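Local coordinates for cellulosome protein dockerin type I (Clostridium thermocellum, PDB 2WZ8) that probably binds plant cell-wall carbohydrate as a calcium-containing family 35 carbohydrate-binding module of a cellulosome protein, at residues A[49-54]-A[127-132]. Sequence-based numbering, arbitrary orientation.
Sequences LQFNNV and IRFYNG
Gln50 and Arg128 face each other as a non-hydrogen-bonded pair of two antiparallel strands, their CA atoms 4.1 Å apart, and their side chains join on the face of the sheet that both occupy. The Arg128 chain can be followed outward. CB and CG pass Leu49 O, Arg128 CG at 3.7 Å, with CG anti to the backbone N (chi1 -174°). Arg128 CD lies 4.0 Å from Gln50 OE1, and the bend at chi3 (-65°) sets Arg128 NE, the atom it ends on, at 2.9 Å from that oxygen. Arg128 CZ follows at 3.3 Å from Gln50 OE1. NH2 donates to Gln50 OE1 as well, so two nitrogens grip one acceptor side-on. The oxygen lies almost in the guanidinium plane, whereas NH2 stands above the amide carbonyl plane and NE is tilted less from it. At the other end of the amide, Gln50 NE2 gives Asn52 OD1 a nearly straight bond of 2.8 Å; anchored at both ends, the amide is restrained from flipping. The guanidinium also makes a cation-pi contact with Tyr48.

Backbone bonds pair Leu49 with Phe129 and Phe51 with Ile127, two each. On the opposite, buried face, Phe51 CE2 meets Phe129 CE2 at 3.6 Å, the ring planes inclined at 64°, and Val54 CG1 touches Ile127 CD1 at 4.1 Å. Ile144 of strand 140-147 packs on both phenylalanines. A polar outer face with an apolar inner face pressed against the second sheet is characteristic of the beta-sandwich (jelly-roll) fold of family 6 and 35 carbohydrate-binding modules.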
loop_
_atom_site.group_PDB
_atom_site.type_symbol
_atom_site.label_atom_id
_atom_site.label_comp_id
_atom_site.label_asym_id
_atom_site.label_seq_id
_atom_site.Cartn_x
_atom_site.Cartn_y
_atom_site.Cartn_z
ATOM N N LEU A 49 2.641 5.246 4.557
ATOM C CA LEU A 49 3.115 5.364 3.191
ATOM C C LEU A 49 2.049 6.099 2.403
ATOM O O LEU A 49 0.912 5.642 2.341
ATOM C CB LEU A 49 3.299 3.971 2.567
ATOM C CG LEU A 49 3.533 3.845 1.063
ATOM C CD1 LEU A 49 4.726 4.679 0.570
ATOM C CD2 LEU A 49 3.603 2.365 0.606
ATOM N N GLN A 50 2.416 7.218 1.828
ATOM C CA GLN A 50 1.522 7.935 0.936
ATOM C C GLN A 50 2.048 8.049 -0.457
ATOM O O GLN A 50 3.095 8.613 -0.691
ATOM C CB GLN A 50 1.210 9.322 1.494
ATOM C CG GLN A 50 0.253 10.123 0.637
ATOM C CD GLN A 50 -0.215 11.360 1.330
ATOM O OE1 GLN A 50 -0.879 11.271 2.380
ATOM N NE2 GLN A 50 0.123 12.525 0.777
ATOM N N PHE A 51 1.235 7.556 -1.392
ATOM C CA PHE A 51 1.450 7.727 -2.823
ATOM C C PHE A 51 0.896 9.076 -3.178
ATOM O O PHE A 51 -0.270 9.377 -2.947
ATOM C CB PHE A 51 0.706 6.653 -3.645
ATOM C CG PHE A 51 1.267 5.264 -3.491
ATOM C CD1 PHE A 51 2.185 4.769 -4.438
ATOM C CD2 PHE A 51 0.931 4.474 -2.423
ATOM C CE1 PHE A 51 2.704 3.498 -4.339
ATOM C CE2 PHE A 51 1.449 3.216 -2.292
ATOM C CZ PHE A 51 2.359 2.704 -3.274
ATOM N N ASN A 52 1.776 9.871 -3.728
ATOM C CA ASN A 52 1.467 11.158 -4.195
ATOM C C ASN A 52 1.336 11.061 -5.735
ATOM O O ASN A 52 2.084 10.359 -6.451
ATOM C CB ASN A 52 2.544 12.188 -3.787
ATOM C CG ASN A 52 2.681 12.326 -2.298
ATOM O OD1 ASN A 52 1.661 12.486 -1.591
ATOM N ND2 ASN A 52 3.948 12.300 -1.783
ATOM N N ASN A 53 0.439 11.860 -6.204
ATOM C CA ASN A 53 0.263 12.119 -7.622
ATOM C C ASN A 53 -0.068 10.876 -8.403
ATOM O O ASN A 53 0.504 10.565 -9.451
ATOM C CB ASN A 53 1.482 12.848 -8.189
ATOM C CG ASN A 53 1.729 14.160 -7.473
ATOM O OD1 ASN A 53 2.849 14.407 -6.949
ATOM N ND2 ASN A 53 0.709 14.975 -7.373
ATOM N N VAL A 54 -1.065 10.191 -7.897
ATOM C CA VAL A 54 -1.699 9.101 -8.642
ATOM C C VAL A 54 -2.694 9.750 -9.600
ATOM O O VAL A 54 -3.713 10.299 -9.216
ATOM C CB VAL A 54 -2.368 8.108 -7.683
ATOM C CG1 VAL A 54 -3.174 7.024 -8.453
ATOM C CG2 VAL A 54 -1.306 7.506 -6.741
ATOM N N ILE A 127 -2.994 8.545 -2.168
ATOM C CA ILE A 127 -3.450 7.320 -1.538
ATOM C C ILE A 127 -2.506 6.958 -0.402
ATOM O O ILE A 127 -1.341 6.722 -0.643
ATOM C CB ILE A 127 -3.583 6.120 -2.540
ATOM C CG1 ILE A 127 -4.396 6.505 -3.800
ATOM C CG2 ILE A 127 -4.168 4.919 -1.826
ATOM C CD1 ILE A 127 -4.464 5.424 -4.906
ATOM N N ARG A 128 -3.027 6.957 0.819
ATOM C CA ARG A 128 -2.246 6.644 2.046
ATOM C C ARG A 128 -2.642 5.322 2.631
ATOM O O ARG A 128 -3.812 5.010 2.834
ATOM C CB ARG A 128 -2.460 7.756 3.086
ATOM C CG ARG A 128 -1.572 7.583 4.318
ATOM C CD ARG A 128 -1.720 8.680 5.374
ATOM N NE ARG A 128 -1.288 9.980 4.888
ATOM C CZ ARG A 128 -1.043 11.026 5.655
ATOM N NH1 ARG A 128 -1.199 10.918 6.975
ATOM N NH2 ARG A 128 -0.650 12.153 5.117
ATOM N N PHE A 129 -1.606 4.580 2.988
ATOM C CA PHE A 129 -1.664 3.277 3.633
ATOM C C PHE A 129 -1.093 3.450 5.046
ATOM O O PHE A 129 -0.008 4.003 5.256
ATOM C CB PHE A 129 -0.772 2.287 2.865
ATOM C CG PHE A 129 -1.307 1.882 1.508
ATOM C CD1 PHE A 129 -1.851 0.619 1.316
ATOM C CD2 PHE A 129 -1.180 2.702 0.434
ATOM C CE1 PHE A 129 -2.298 0.227 0.049
ATOM C CE2 PHE A 129 -1.678 2.354 -0.815
ATOM C CZ PHE A 129 -2.201 1.091 -1.006
ATOM N N TYR A 130 -1.875 3.022 6.025
ATOM C CA TYR A 130 -1.437 3.079 7.423
ATOM C C TYR A 130 -2.166 2.075 8.288
ATOM O O TYR A 130 -3.164 1.502 7.873
ATOM C CB TYR A 130 -1.679 4.500 7.979
ATOM C CG TYR A 130 -3.132 4.946 8.116
ATOM C CD1 TYR A 130 -3.775 4.826 9.330
ATOM C CD2 TYR A 130 -3.852 5.478 7.048
ATOM C CE1 TYR A 130 -5.068 5.239 9.475
ATOM C CE2 TYR A 130 -5.170 5.881 7.195
ATOM C CZ TYR A 130 -5.769 5.751 8.401
ATOM O OH TYR A 130 -7.087 6.183 8.578
ATOM N N ASN A 131 -1.668 1.862 9.492
ATOM C CA ASN A 131 -2.422 1.115 10.485
ATOM C C ASN A 131 -2.183 1.782 11.827
ATOM O O ASN A 131 -1.056 1.831 12.306
ATOM C CB ASN A 131 -1.995 -0.369 10.471
ATOM C CG ASN A 131 -2.815 -1.224 11.406
ATOM O OD1 ASN A 131 -3.241 -0.763 12.464
ATOM N ND2 ASN A 131 -2.966 -2.509 11.071
ATOM N N GLY A 132 -3.249 2.349 12.385
ATOM C CA GLY A 132 -3.182 3.146 13.606
ATOM C C GLY A 132 -3.175 2.406 14.901
ATOM O O GLY A 132 -2.994 3.012 15.973
#